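Local coordinates for protein FmtA (Staphylococcus aureus, PDB 5ZH8) that hydrolyses D-alanyl esters on wall teichoic acid and lipoteichoic acid, releasing D-alanine and affecting methicillin resistance, autolysis and cell wall structure in the bacterium, at residues A[107-110]-A[116-119]; A[258-263]-A[287-292]; A[354-359]-A[377-382]. All blocks are in the same frame, centred on the assembly; numbering follows the deposited sequence.

Contact 1 of 3, residues A[107-110]-A[116-119]; sequences GYQD and KNTP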
ATOM      1  N   GLY A 107      11.323 -13.422  -9.593  1.00 53.74           N
ATOM      2  CA  GLY A 107      10.351 -14.012  -8.673  1.00 54.64           C
ATOM      3  C   GLY A 107       9.181 -14.680  -9.387  1.00 55.23           C
ATOM      4  O   GLY A 107       9.322 -15.144 -10.520  1.00 55.58           O
ATOM      5  N   TYR A 108       8.022 -14.703  -8.733  1.00 55.32           N
ATOM      6  CA  TYR A 108       6.886 -15.501  -9.192  1.00 56.51           C
ATOM      7  C   TYR A 108       5.703 -14.701  -9.727  1.00 55.02           C
ATOM      8  O   TYR A 108       5.300 -13.690  -9.153  1.00 53.73           O
ATOM      9  CB  TYR A 108       6.409 -16.408  -8.058  1.00 58.70           C
ATOM     10  CG  TYR A 108       7.432 -17.453  -7.689  1.00 60.66           C
ATOM     11  CD1 TYR A 108       8.431 -17.181  -6.753  1.00 60.51           C
ATOM     12  CD2 TYR A 108       7.423 -18.703  -8.293  1.00 62.78           C
ATOM     13  CE1 TYR A 108       9.370 -18.139  -6.416  1.00 62.37           C
ATOM     14  CE2 TYR A 108       8.363 -19.662  -7.963  1.00 64.76           C
ATOM     15  CZ  TYR A 108       9.327 -19.376  -7.028  1.00 64.52           C
ATOM     16  OH  TYR A 108      10.254 -20.336  -6.713  1.00 67.09           O
ATOM     17  N   GLN A 109       5.158 -15.183 -10.841  1.00 55.60           N
ATOM     18  CA  GLN A 109       3.900 -14.685 -11.401  1.00 54.82           C
ATOM     19  C   GLN A 109       2.722 -15.236 -10.603  1.00 56.38           C
ATOM     20  O   GLN A 109       1.757 -14.519 -10.320  1.00 55.65           O
ATOM     21  CB  GLN A 109       3.789 -15.124 -12.860  1.00 55.30           C
ATOM     22  CG  GLN A 109       2.476 -14.788 -13.547  1.00 55.09           C
ATOM     23  CD  GLN A 109       2.356 -15.498 -14.874  1.00 56.43           C
ATOM     24  OE1 GLN A 109       3.276 -15.454 -15.691  1.00 56.28           O
ATOM     25  NE2 GLN A 109       1.232 -16.169 -15.089  1.00 57.94           N
ATOM     26  N   ASP A 110       2.808 -16.523 -10.273  1.00 58.67           N
ATOM     27  CA  ASP A 110       1.825 -17.195  -9.443  1.00 60.87           C
ATOM     28  C   ASP A 110       2.590 -17.988  -8.385  1.00 62.59           C
ATOM     29  O   ASP A 110       3.288 -18.949  -8.713  1.00 64.11           O
ATOM     30  CB  ASP A 110       0.961 -18.121 -10.301  1.00 62.99           C
ATOM     31  CG  ASP A 110      -0.108 -18.867  -9.492  1.00 65.64           C
ATOM     32  OD1 ASP A 110       0.024 -18.979  -8.253  1.00 66.38           O
ATOM     33  OD2 ASP A 110      -1.088 -19.344 -10.104  1.00 67.10           O
ATOM     34  N   LYS A 116       7.050 -18.927 -12.489  1.00 61.37           N
ATOM     35  CA  LYS A 116       7.990 -17.806 -12.438  1.00 59.33           C
ATOM     36  C   LYS A 116       7.564 -16.679 -13.363  1.00 57.01           C
ATOM     37  O   LYS A 116       6.919 -16.922 -14.368  1.00 57.61           O
ATOM     38  CB  LYS A 116       9.408 -18.269 -12.793  1.00 60.63           C
ATOM     39  CG  LYS A 116      10.068 -19.101 -11.700  1.00 62.60           C
ATOM     40  CD  LYS A 116      11.549 -18.769 -11.576  1.00 62.62           C
ATOM     41  CE  LYS A 116      12.200 -19.463 -10.387  1.00 64.47           C
ATOM     42  NZ  LYS A 116      12.320 -20.937 -10.594  1.00 67.85           N
ATOM     43  N   ASN A 117       7.921 -15.448 -13.003  1.00 55.01           N
ATOM     44  CA  ASN A 117       7.741 -14.286 -13.890  1.00 53.01           C
ATOM     45  C   ASN A 117       8.676 -14.381 -15.086  1.00 53.49           C
ATOM     46  O   ASN A 117       9.878 -14.575 -14.926  1.00 54.42           O
ATOM     47  CB  ASN A 117       8.028 -12.974 -13.155  1.00 50.88           C
ATOM     48  CG  ASN A 117       6.878 -12.525 -12.279  1.00 50.32           C
ATOM     49  OD1 ASN A 117       5.733 -12.510 -12.705  1.00 50.40           O
ATOM     50  ND2 ASN A 117       7.186 -12.129 -11.053  1.00 50.32           N
ATOM     51  N   THR A 118       8.120 -14.243 -16.281  1.00 53.43           N
ATOM     52  CA  THR A 118       8.901 -14.249 -17.510  1.00 54.04           C
ATOM     53  C   THR A 118       8.588 -12.971 -18.272  1.00 52.27           C
ATOM     54  O   THR A 118       7.728 -12.197 -17.842  1.00 50.74           O
ATOM     55  CB  THR A 118       8.542 -15.468 -18.370  1.00 56.52           C
ATOM     56  OG1 THR A 118       7.174 -15.383 -18.773  1.00 56.38           O
ATOM     57  CG2 THR A 118       8.736 -16.744 -17.584  1.00 58.67           C
ATOM     58  N   PRO A 119       9.287 -12.729 -19.395  1.00 52.82           N
ATOM     59  CA  PRO A 119       8.900 -11.594 -20.242  1.00 51.35           C
ATOM     60  C   PRO A 119       7.473 -11.702 -20.789  1.00 51.53           C
ATOM     61  O   PRO A 119       6.867 -10.690 -21.128  1.00 50.04           O
ATOM     62  CB  PRO A 119       9.927 -11.640 -21.377  1.00 52.57           C
ATOM     63  CG  PRO A 119      11.136 -12.257 -20.757  1.00 53.71           C
ATOM     64  CD  PRO A 119      10.593 -13.287 -19.796  1.00 54.50           C
TER
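The loop after strand 99-106 folds back through a classic beta bulge, pairing Tyr108 with Lys116 as antiparallel, non-hydrogen-bonded neighbours, with CA of Tyr108 4.1 Å from CA of Lys116. The two side chains diverge from this point, and the ring of Tyr108 meets the lysine only loosely: its CE2 lies 4.1 Å from CG of Lys116, the aliphatic root of a chain that bends farther out. A single clear backbone bond spans the two segments, next to the backbone pairing of Gln109 with Ile115. Asn117 N donates to Gly107 O at 2.9 Å with an almost straight N-H...O angle of 171°, while CA of Lys116 approaches the same oxygen at 3.5 Å.

The carboxamide of Asn117 turns back along the first segment. With CG placed beside its own backbone N (chi1 -79°), the group lies alongside the peptide joining Tyr108 to Gln109. At one branch, ND2 is hydrogen-bonded to Tyr106 O, so the amide is anchored to the end of strand 99-106 and packs against Gln109. The extended Gln109 chain crosses Asn117 with CB of Gln109 3.3 Å from OD1 of Asn117, and its amide, turned 32° from that of Asn117, bonds Thr121 OG1 through OE1 and Lys258 O through NE2. Both buried amides are thus held by partners on separate pieces of chain. Gln109 and Asp110 together face Ile115, the two-against-one pairing that defines a classic beta bulge, here where the chain turns a corner.

Contact 2 of 3, residues A[258-263]-A[287-292]; sequences KYLAKG and NLYMTP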
ATOM      1  N   LYS A 258      -3.061 -17.783 -19.317  1.00 69.24           N
ATOM      2  CA  LYS A 258      -1.795 -18.425 -18.951  1.00 69.96           C
ATOM      3  C   LYS A 258      -0.762 -17.451 -18.376  1.00 66.85           C
ATOM      4  O   LYS A 258       0.031 -17.821 -17.518  1.00 66.76           O
ATOM      5  CB  LYS A 258      -1.201 -19.067 -20.207  1.00 71.96           C
ATOM      6  CG  LYS A 258      -0.355 -20.307 -19.996  1.00 74.66           C
ATOM      7  CD  LYS A 258       0.133 -20.861 -21.335  1.00 76.86           C
ATOM      8  CE  LYS A 258      -1.017 -21.077 -22.324  1.00 78.91           C
ATOM      9  NZ  LYS A 258      -0.656 -21.917 -23.502  1.00 81.88           N
ATOM     10  N   TYR A 259      -0.768 -16.215 -18.868  1.00 64.35           N
ATOM     11  CA  TYR A 259       0.276 -15.240 -18.573  1.00 61.74           C
ATOM     12  C   TYR A 259      -0.160 -14.095 -17.639  1.00 59.11           C
ATOM     13  O   TYR A 259       0.648 -13.228 -17.294  1.00 56.84           O
ATOM     14  CB  TYR A 259       0.826 -14.681 -19.895  1.00 61.14           C
ATOM     15  CG  TYR A 259       1.512 -15.731 -20.764  1.00 63.81           C
ATOM     16  CD1 TYR A 259       2.579 -16.483 -20.271  1.00 65.06           C
ATOM     17  CD2 TYR A 259       1.099 -15.972 -22.072  1.00 65.49           C
ATOM     18  CE1 TYR A 259       3.209 -17.442 -21.048  1.00 67.45           C
ATOM     19  CE2 TYR A 259       1.727 -16.932 -22.859  1.00 67.98           C
ATOM     20  CZ  TYR A 259       2.783 -17.662 -22.339  1.00 69.02           C
ATOM     21  OH  TYR A 259       3.427 -18.617 -23.096  1.00 71.97           O
ATOM     22  N   LEU A 260      -1.418 -14.104 -17.208  1.00 59.31           N
ATOM     23  CA  LEU A 260      -1.936 -13.023 -16.368  1.00 57.67           C
ATOM     24  C   LEU A 260      -1.424 -13.164 -14.937  1.00 57.48           C
ATOM     25  O   LEU A 260      -1.721 -14.144 -14.263  1.00 60.08           O
ATOM     26  CB  LEU A 260      -3.472 -12.987 -16.406  1.00 58.70           C
ATOM     27  CG  LEU A 260      -4.180 -12.093 -17.452  1.00 57.74           C
ATOM     28  CD1 LEU A 260      -3.501 -12.019 -18.818  1.00 57.17           C
ATOM     29  CD2 LEU A 260      -5.631 -12.526 -17.593  1.00 59.67           C
ATOM     30  N   ALA A 261      -0.669 -12.170 -14.483  1.00 55.17           N
ATOM     31  CA  ALA A 261      -0.046 -12.199 -13.167  1.00 54.80           C
ATOM     32  C   ALA A 261      -1.052 -12.047 -12.038  1.00 55.34           C
ATOM     33  O   ALA A 261      -2.078 -11.395 -12.181  1.00 54.84           O
ATOM     34  CB  ALA A 261       1.012 -11.104 -13.064  1.00 52.68           C
ATOM     35  N   LYS A 262      -0.725 -12.655 -10.906  1.00 56.61           N
ATOM     36  CA  LYS A 262      -1.503 -12.521  -9.687  1.00 57.54           C
ATOM     37  C   LYS A 262      -0.803 -11.499  -8.801  1.00 56.08           C
ATOM     38  O   LYS A 262       0.422 -11.507  -8.686  1.00 55.04           O
ATOM     39  CB  LYS A 262      -1.601 -13.870  -8.970  1.00 60.13           C
ATOM     40  CG  LYS A 262      -2.176 -14.981  -9.836  1.00 62.08           C
ATOM     41  CD  LYS A 262      -2.127 -16.346  -9.158  1.00 64.74           C
ATOM     42  CE  LYS A 262      -3.251 -16.537  -8.152  1.00 66.68           C
ATOM     43  NZ  LYS A 262      -3.180 -17.876  -7.489  1.00 69.76           N
ATOM     44  N   GLY A 263      -1.586 -10.620  -8.186  1.00 56.25           N
ATOM     45  CA  GLY A 263      -1.058  -9.592  -7.295  1.00 55.59           C
ATOM     46  C   GLY A 263      -1.155 -10.040  -5.855  1.00 57.87           C
ATOM     47  O   GLY A 263      -2.052 -10.804  -5.495  1.00 59.86           O
ATOM     48  N   ASN A 287      -8.462  -2.222 -16.279  1.00 51.69           N
ATOM     49  CA  ASN A 287      -8.719  -3.663 -16.389  1.00 53.00           C
ATOM     50  C   ASN A 287      -7.910  -4.283 -17.529  1.00 52.32           C
ATOM     51  O   ASN A 287      -8.295  -5.319 -18.074  1.00 54.06           O
ATOM     52  CB  ASN A 287     -10.217  -3.948 -16.560  1.00 54.95           C
ATOM     53  CG  ASN A 287     -10.759  -3.507 -17.909  1.00 54.72           C
ATOM     54  OD1 ASN A 287     -10.108  -2.767 -18.650  1.00 53.06           O
ATOM     55  ND2 ASN A 287     -11.962  -3.969 -18.235  1.00 56.43           N
ATOM     56  N   LEU A 288      -6.782  -3.657 -17.866  1.00 50.08           N
ATOM     57  CA  LEU A 288      -5.915  -4.134 -18.940  1.00 49.47           C
ATOM     58  C   LEU A 288      -4.638  -4.742 -18.375  1.00 48.89           C
ATOM     59  O   LEU A 288      -4.085  -4.237 -17.401  1.00 47.82           O
ATOM     60  CB  LEU A 288      -5.549  -2.985 -19.869  1.00 48.17           C
ATOM     61  CG  LEU A 288      -4.918  -3.361 -21.207  1.00 48.28           C
ATOM     62  CD1 LEU A 288      -5.974  -3.864 -22.188  1.00 49.80           C
ATOM     63  CD2 LEU A 288      -4.183  -2.152 -21.760  1.00 46.89           C
ATOM     64  N   TYR A 289      -4.178  -5.821 -19.010  1.00 49.51           N
ATOM     65  CA  TYR A 289      -2.938  -6.499 -18.648  1.00 49.37           C
ATOM     66  C   TYR A 289      -1.916  -6.350 -19.772  1.00 48.72           C
ATOM     67  O   TYR A 289      -2.242  -6.566 -20.933  1.00 49.61           O
ATOM     68  CB  TYR A 289      -3.203  -7.984 -18.392  1.00 51.37           C
ATOM     69  CG  TYR A 289      -3.912  -8.282 -17.092  1.00 52.20           C
ATOM     70  CD1 TYR A 289      -5.252  -7.969 -16.912  1.00 53.03           C
ATOM     71  CD2 TYR A 289      -3.236  -8.893 -16.039  1.00 52.70           C
ATOM     72  CE1 TYR A 289      -5.901  -8.254 -15.718  1.00 54.16           C
ATOM     73  CE2 TYR A 289      -3.871  -9.180 -14.840  1.00 53.53           C
ATOM     74  CZ  TYR A 289      -5.200  -8.859 -14.681  1.00 54.26           C
ATOM     75  OH  TYR A 289      -5.827  -9.136 -13.490  1.00 55.34           O
ATOM     76  N   MET A 290      -0.685  -5.991 -19.425  1.00 47.81           N
ATOM     77  CA  MET A 290       0.378  -5.771 -20.411  1.00 47.69           C
ATOM     78  C   MET A 290       1.675  -6.411 -19.960  1.00 47.80           C
ATOM     79  O   MET A 290       2.007  -6.368 -18.780  1.00 47.26           O
ATOM     80  CB  MET A 290       0.686  -4.276 -20.573  1.00 46.30           C
ATOM     81  CG  MET A 290      -0.369  -3.440 -21.247  1.00 46.35           C
ATOM     82  SD  MET A 290       0.256  -1.769 -21.592  1.00 45.34           S
ATOM     83  CE  MET A 290       0.914  -2.021 -23.238  1.00 45.92           C
ATOM     84  N   THR A 291       2.425  -6.958 -20.912  1.00 48.79           N
ATOM     85  CA  THR A 291       3.843  -7.214 -20.698  1.00 48.92           C
ATOM     86  C   THR A 291       4.545  -5.865 -20.705  1.00 47.35           C
ATOM     87  O   THR A 291       4.164  -4.981 -21.468  1.00 46.73           O
ATOM     88  CB  THR A 291       4.464  -8.104 -21.795  1.00 50.53           C
ATOM     89  OG1 THR A 291       4.259  -7.515 -23.080  1.00 50.10           O
ATOM     90  CG2 THR A 291       3.848  -9.490 -21.785  1.00 52.52           C
ATOM     91  N   PRO A 292       5.561  -5.689 -19.845  1.00 47.18           N
ATOM     92  CA  PRO A 292       6.387  -4.471 -19.883  1.00 46.20           C
ATOM     93  C   PRO A 292       6.930  -4.124 -21.275  1.00 46.81           C
ATOM     94  O   PRO A 292       7.007  -2.953 -21.624  1.00 46.02           O
ATOM     95  CB  PRO A 292       7.536  -4.805 -18.927  1.00 46.31           C
ATOM     96  CG  PRO A 292       6.927  -5.740 -17.943  1.00 46.91           C
ATOM     97  CD  PRO A 292       5.902  -6.548 -18.695  1.00 47.71           C
TER
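Leu260, from the loop 258-263, packs on Tyr289 at the middle of strand 288-290, and most of the contact between the segments rests on this pair. The second segment starts at Asn287, whose side chain is tied down away from the loop by ND2 bonding to Leu279 O. Leu288 follows, directed to the neighbouring strand 248-250 rather than to the loop.

Tyr289 then turns toward Leu260. Its ring stands with CG beside the backbone N (chi1 -74°), presenting one face to the leucine, whose side chain crosses it at about a right angle. The branch carbon does the touching: CG of Leu260 sits 3.9 Å from the ring centroid of Tyr289, 21° off the normal, in a CH-pi contact displaced to the CD2 side, where CG of Leu260 and CD2 of Tyr289 are 3.6 Å apart. One methyl, CD1 of Leu260, reaches back to CB of Tyr289 at 4.1 Å. The next loop residue meets the rim instead, Ala261 O lying in the ring plane 3.9 Å from CE2 of Tyr289.

After Tyr289, Met290 packs on Thr248, and Thr291 takes the N-cap position of helix 292-303, which Pro292 begins while resting on Phe123 and strand 90-96. Strand 288-290 is the central member of a small antiparallel sheet, between 123-124 and 248-250, with the loop 258-263 laid against its tyrosine and helix 292-303 starting one residue past its end.

Contact 3 of 3, residues A[354-359]-A[377-382]; sequences YYNDKY and HIYNDI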
ATOM      1  N   TYR A 354       8.824   5.166 -16.398  1.00 37.74           N
ATOM      2  CA  TYR A 354       9.560   6.423 -16.483  1.00 38.09           C
ATOM      3  C   TYR A 354      10.194   6.433 -17.855  1.00 38.48           C
ATOM      4  O   TYR A 354      10.775   5.424 -18.262  1.00 38.45           O
ATOM      5  CB  TYR A 354      10.675   6.470 -15.447  1.00 38.61           C
ATOM      6  CG  TYR A 354      10.312   7.011 -14.083  1.00 38.51           C
ATOM      7  CD1 TYR A 354       9.017   6.950 -13.582  1.00 37.91           C
ATOM      8  CD2 TYR A 354      11.304   7.548 -13.272  1.00 39.22           C
ATOM      9  CE1 TYR A 354       8.728   7.441 -12.323  1.00 38.42           C
ATOM     10  CE2 TYR A 354      11.026   8.028 -12.018  1.00 39.52           C
ATOM     11  CZ  TYR A 354       9.746   7.977 -11.546  1.00 39.23           C
ATOM     12  OH  TYR A 354       9.515   8.476 -10.289  1.00 40.22           O
ATOM     13  N   TYR A 355      10.081   7.545 -18.580  1.00 38.88           N
ATOM     14  CA  TYR A 355      10.747   7.625 -19.870  1.00 39.76           C
ATOM     15  C   TYR A 355      11.099   9.019 -20.326  1.00 40.55           C
ATOM     16  O   TYR A 355      10.598  10.015 -19.798  1.00 40.51           O
ATOM     17  CB  TYR A 355       9.930   6.910 -20.953  1.00 39.67           C
ATOM     18  CG  TYR A 355       8.697   7.624 -21.450  1.00 39.40           C
ATOM     19  CD1 TYR A 355       8.773   8.536 -22.496  1.00 39.94           C
ATOM     20  CD2 TYR A 355       7.447   7.352 -20.910  1.00 38.80           C
ATOM     21  CE1 TYR A 355       7.643   9.171 -22.966  1.00 39.90           C
ATOM     22  CE2 TYR A 355       6.308   7.988 -21.383  1.00 38.63           C
ATOM     23  CZ  TYR A 355       6.415   8.894 -22.410  1.00 39.08           C
ATOM     24  OH  TYR A 355       5.297   9.534 -22.883  1.00 39.26           O
ATOM     25  N   ASN A 356      12.002   9.055 -21.303  1.00 41.72           N
ATOM     26  CA  ASN A 356      12.366  10.267 -22.023  1.00 42.94           C
ATOM     27  C   ASN A 356      12.666   9.890 -23.486  1.00 44.27           C
ATOM     28  O   ASN A 356      12.178   8.860 -23.960  1.00 44.14           O
ATOM     29  CB  ASN A 356      13.524  11.006 -21.320  1.00 43.73           C
ATOM     30  CG  ASN A 356      14.805  10.202 -21.257  1.00 44.29           C
ATOM     31  OD1 ASN A 356      15.030   9.292 -22.045  1.00 44.44           O
ATOM     32  ND2 ASN A 356      15.668  10.561 -20.323  1.00 44.91           N
ATOM     33  N   ASP A 357      13.445  10.695 -24.204  1.00 46.15           N
ATOM     34  CA  ASP A 357      13.709  10.409 -25.616  1.00 47.46           C
ATOM     35  C   ASP A 357      14.766   9.321 -25.839  1.00 48.46           C
ATOM     36  O   ASP A 357      14.916   8.842 -26.960  1.00 49.78           O
ATOM     37  CB  ASP A 357      14.087  11.687 -26.365  1.00 49.24           C
ATOM     38  CG  ASP A 357      12.899  12.621 -26.582  1.00 49.01           C
ATOM     39  OD1 ASP A 357      11.770  12.306 -26.144  1.00 47.66           O
ATOM     40  OD2 ASP A 357      13.101  13.692 -27.191  1.00 50.69           O
ATOM     41  N   LYS A 358      15.490   8.929 -24.790  1.00 48.27           N
ATOM     42  CA  LYS A 358      16.487   7.860 -24.898  1.00 49.35           C
ATOM     43  C   LYS A 358      15.998   6.550 -24.273  1.00 48.03           C
ATOM     44  O   LYS A 358      16.054   5.498 -24.907  1.00 48.84           O
ATOM     45  CB  LYS A 358      17.806   8.276 -24.247  1.00 50.53           C
ATOM     46  CG  LYS A 358      18.973   7.373 -24.624  1.00 52.46           C
ATOM     47  CD  LYS A 358      20.256   7.782 -23.930  1.00 54.19           C
ATOM     48  CE  LYS A 358      21.407   6.839 -24.248  1.00 56.21           C
ATOM     49  NZ  LYS A 358      22.590   7.092 -23.373  1.00 57.49           N
ATOM     50  N   TYR A 359      15.531   6.617 -23.032  1.00 46.31           N
ATOM     51  CA  TYR A 359      15.118   5.426 -22.305  1.00 45.47           C
ATOM     52  C   TYR A 359      13.614   5.367 -22.075  1.00 44.07           C
ATOM     53  O   TYR A 359      12.986   6.378 -21.764  1.00 43.53           O
ATOM     54  CB  TYR A 359      15.822   5.365 -20.946  1.00 45.26           C
ATOM     55  CG  TYR A 359      17.306   5.138 -21.037  1.00 46.81           C
ATOM     56  CD1 TYR A 359      17.816   3.893 -21.372  1.00 47.52           C
ATOM     57  CD2 TYR A 359      18.203   6.172 -20.795  1.00 47.83           C
ATOM     58  CE1 TYR A 359      19.177   3.679 -21.456  1.00 49.35           C
ATOM     59  CE2 TYR A 359      19.568   5.969 -20.875  1.00 49.60           C
ATOM     60  CZ  TYR A 359      20.051   4.720 -21.200  1.00 50.31           C
ATOM     61  OH  TYR A 359      21.405   4.511 -21.280  1.00 52.14           O
ATOM     62  N   HIS A 377      15.592   4.827  -8.855  1.00 44.62           N
ATOM     63  CA  HIS A 377      16.969   4.417  -8.689  1.00 45.33           C
ATOM     64  C   HIS A 377      17.543   3.981 -10.028  1.00 45.20           C
ATOM     65  O   HIS A 377      18.699   4.246 -10.330  1.00 46.60           O
ATOM     66  CB  HIS A 377      17.066   3.294  -7.669  1.00 45.48           C
ATOM     67  CG  HIS A 377      18.459   2.809  -7.441  1.00 46.62           C
ATOM     68  ND1 HIS A 377      19.431   3.587  -6.849  1.00 47.78           N
ATOM     69  CD2 HIS A 377      19.044   1.622  -7.721  1.00 47.00           C
ATOM     70  CE1 HIS A 377      20.557   2.904  -6.781  1.00 48.83           C
ATOM     71  NE2 HIS A 377      20.347   1.705  -7.293  1.00 48.46           N
ATOM     72  N   ILE A 378      16.725   3.323 -10.837  1.00 43.95           N
ATOM     73  CA  ILE A 378      17.153   2.870 -12.154  1.00 43.85           C
ATOM     74  C   ILE A 378      17.321   4.056 -13.116  1.00 43.94           C
ATOM     75  O   ILE A 378      18.337   4.185 -13.789  1.00 45.08           O
ATOM     76  CB  ILE A 378      16.152   1.845 -12.722  1.00 42.82           C
ATOM     77  CG1 ILE A 378      16.249   0.542 -11.926  1.00 43.27           C
ATOM     78  CG2 ILE A 378      16.399   1.598 -14.203  1.00 43.14           C
ATOM     79  CD1 ILE A 378      15.195  -0.489 -12.282  1.00 42.78           C
ATOM     80  N   TYR A 379      16.326   4.926 -13.160  1.00 43.09           N
ATOM     81  CA  TYR A 379      16.299   6.031 -14.111  1.00 43.37           C
ATOM     82  C   TYR A 379      17.294   7.150 -13.747  1.00 44.72           C
ATOM     83  O   TYR A 379      18.049   7.636 -14.596  1.00 45.41           O
ATOM     84  CB  TYR A 379      14.875   6.573 -14.179  1.00 42.15           C
ATOM     85  CG  TYR A 379      14.624   7.641 -15.218  1.00 42.22           C
ATOM     86  CD1 TYR A 379      14.360   7.308 -16.543  1.00 41.92           C
ATOM     87  CD2 TYR A 379      14.602   8.988 -14.860  1.00 42.77           C
ATOM     88  CE1 TYR A 379      14.100   8.292 -17.485  1.00 42.29           C
ATOM     89  CE2 TYR A 379      14.348   9.978 -15.789  1.00 42.97           C
ATOM     90  CZ  TYR A 379      14.095   9.631 -17.099  1.00 42.73           C
ATOM     91  OH  TYR A 379      13.832  10.620 -18.015  1.00 42.96           O
ATOM     92  N   ASN A 380      17.279   7.554 -12.483  1.00 45.05           N
ATOM     93  CA  ASN A 380      18.106   8.657 -12.025  1.00 46.71           C
ATOM     94  C   ASN A 380      19.507   8.206 -11.630  1.00 48.52           C
ATOM     95  O   ASN A 380      20.488   8.791 -12.080  1.00 50.36           O
ATOM     96  CB  ASN A 380      17.440   9.366 -10.843  1.00 46.64           C
ATOM     97  CG  ASN A 380      16.102   9.972 -11.209  1.00 45.41           C
ATOM     98  OD1 ASN A 380      15.923  10.471 -12.315  1.00 45.33           O
ATOM     99  ND2 ASN A 380      15.165   9.947 -10.280  1.00 44.73           N
ATOM    100  N   ASP A 381      19.614   7.181 -10.789  1.00 48.66           N
ATOM    101  CA  ASP A 381      20.919   6.817 -10.242  1.00 50.49           C
ATOM    102  C   ASP A 381      21.747   5.989 -11.219  1.00 51.19           C
ATOM    103  O   ASP A 381      22.900   6.326 -11.494  1.00 52.91           O
ATOM    104  CB  ASP A 381      20.779   6.103  -8.890  1.00 50.67           C
ATOM    105  CG  ASP A 381      20.107   6.976  -7.832  1.00 50.91           C
ATOM    106  OD1 ASP A 381      20.174   8.222  -7.941  1.00 51.73           O
ATOM    107  OD2 ASP A 381      19.509   6.420  -6.885  1.00 50.51           O
ATOM    108  N   ILE A 382      21.170   4.922 -11.762  1.00 50.24           N
ATOM    109  CA  ILE A 382      21.944   4.018 -12.607  1.00 51.21           C
ATOM    110  C   ILE A 382      22.065   4.547 -14.035  1.00 51.66           C
ATOM    111  O   ILE A 382      23.171   4.688 -14.548  1.00 53.47           O
ATOM    112  CB  ILE A 382      21.364   2.595 -12.602  1.00 50.32           C
ATOM    113  CG1 ILE A 382      21.381   2.035 -11.173  1.00 50.55           C
ATOM    114  CG2 ILE A 382      22.159   1.707 -13.545  1.00 51.61           C
ATOM    115  CD1 ILE A 382      20.792   0.641 -11.025  1.00 50.09           C
TER
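Two tyrosines meet at almost a right angle where helix 371-382 packs against strand 349-355: the edge of Tyr354 points into the face of Tyr379 in a T-shaped stack, with planes at 88° and centroids 5.6 Å apart. The rings approach through CD2 of Tyr354, 3.8 Å from CG of Tyr379, while CB of Tyr354 lies over the ring face, 3.9 Å from CD1 of Tyr379. Tyr379 leaves the helix with CG trans to its backbone N (chi1 -174°), which carries the ring past Tyr354 toward the hairpin turn at Asn356.

There its hydroxyl arrives 2.9 Å from ND2 of Asn356 and is hydrogen-bonded to Thr338 O. Asn356 ND2 is hydrogen-bonded to Gln385 OE1. On the other branch of the same amide, OD1 of Asn356 accepts from Lys358 N at 2.8 Å and from Tyr359 N at 2.9 Å, the first from above the carbonyl plane, the second more nearly in line. This Asx turn and Asx motif hold the carboxamide in place beside the phenol, the two planes 54° apart.

Tyr355, pointing the other way, packs on helix 292-303, whereas Ile378 and Ile382 of the helix lean on helix 74-85. A central antiparallel sheet with helices on either side, here met at the hairpin joining strands 349-355 and 359-365, is the layered architecture of the beta-lactamase and penicillin-binding protein fold.

How the contacts relate
The three contacts follow one another along the chain, each closing before the next opens, and all lie in the beta-lactamase-like region. Contacts 1 and 2 are neighbours, with centres 11 Å apart, and they touch: probable backbone and side-chain bonds from Gln109 tie the loop after strand 99-106 to the loop 258-263, which in turn packs on strand 288-290. Contact 3 lies apart, its centre 24 Å from that of contact 1 and 23 Å from that of contact 2. The large antiparallel sheet links them, since strand 99-106 leads into contact 1 and strand 349-355 carries contact 3, while helix 292-303 starts in contact 2 and covers Tyr355.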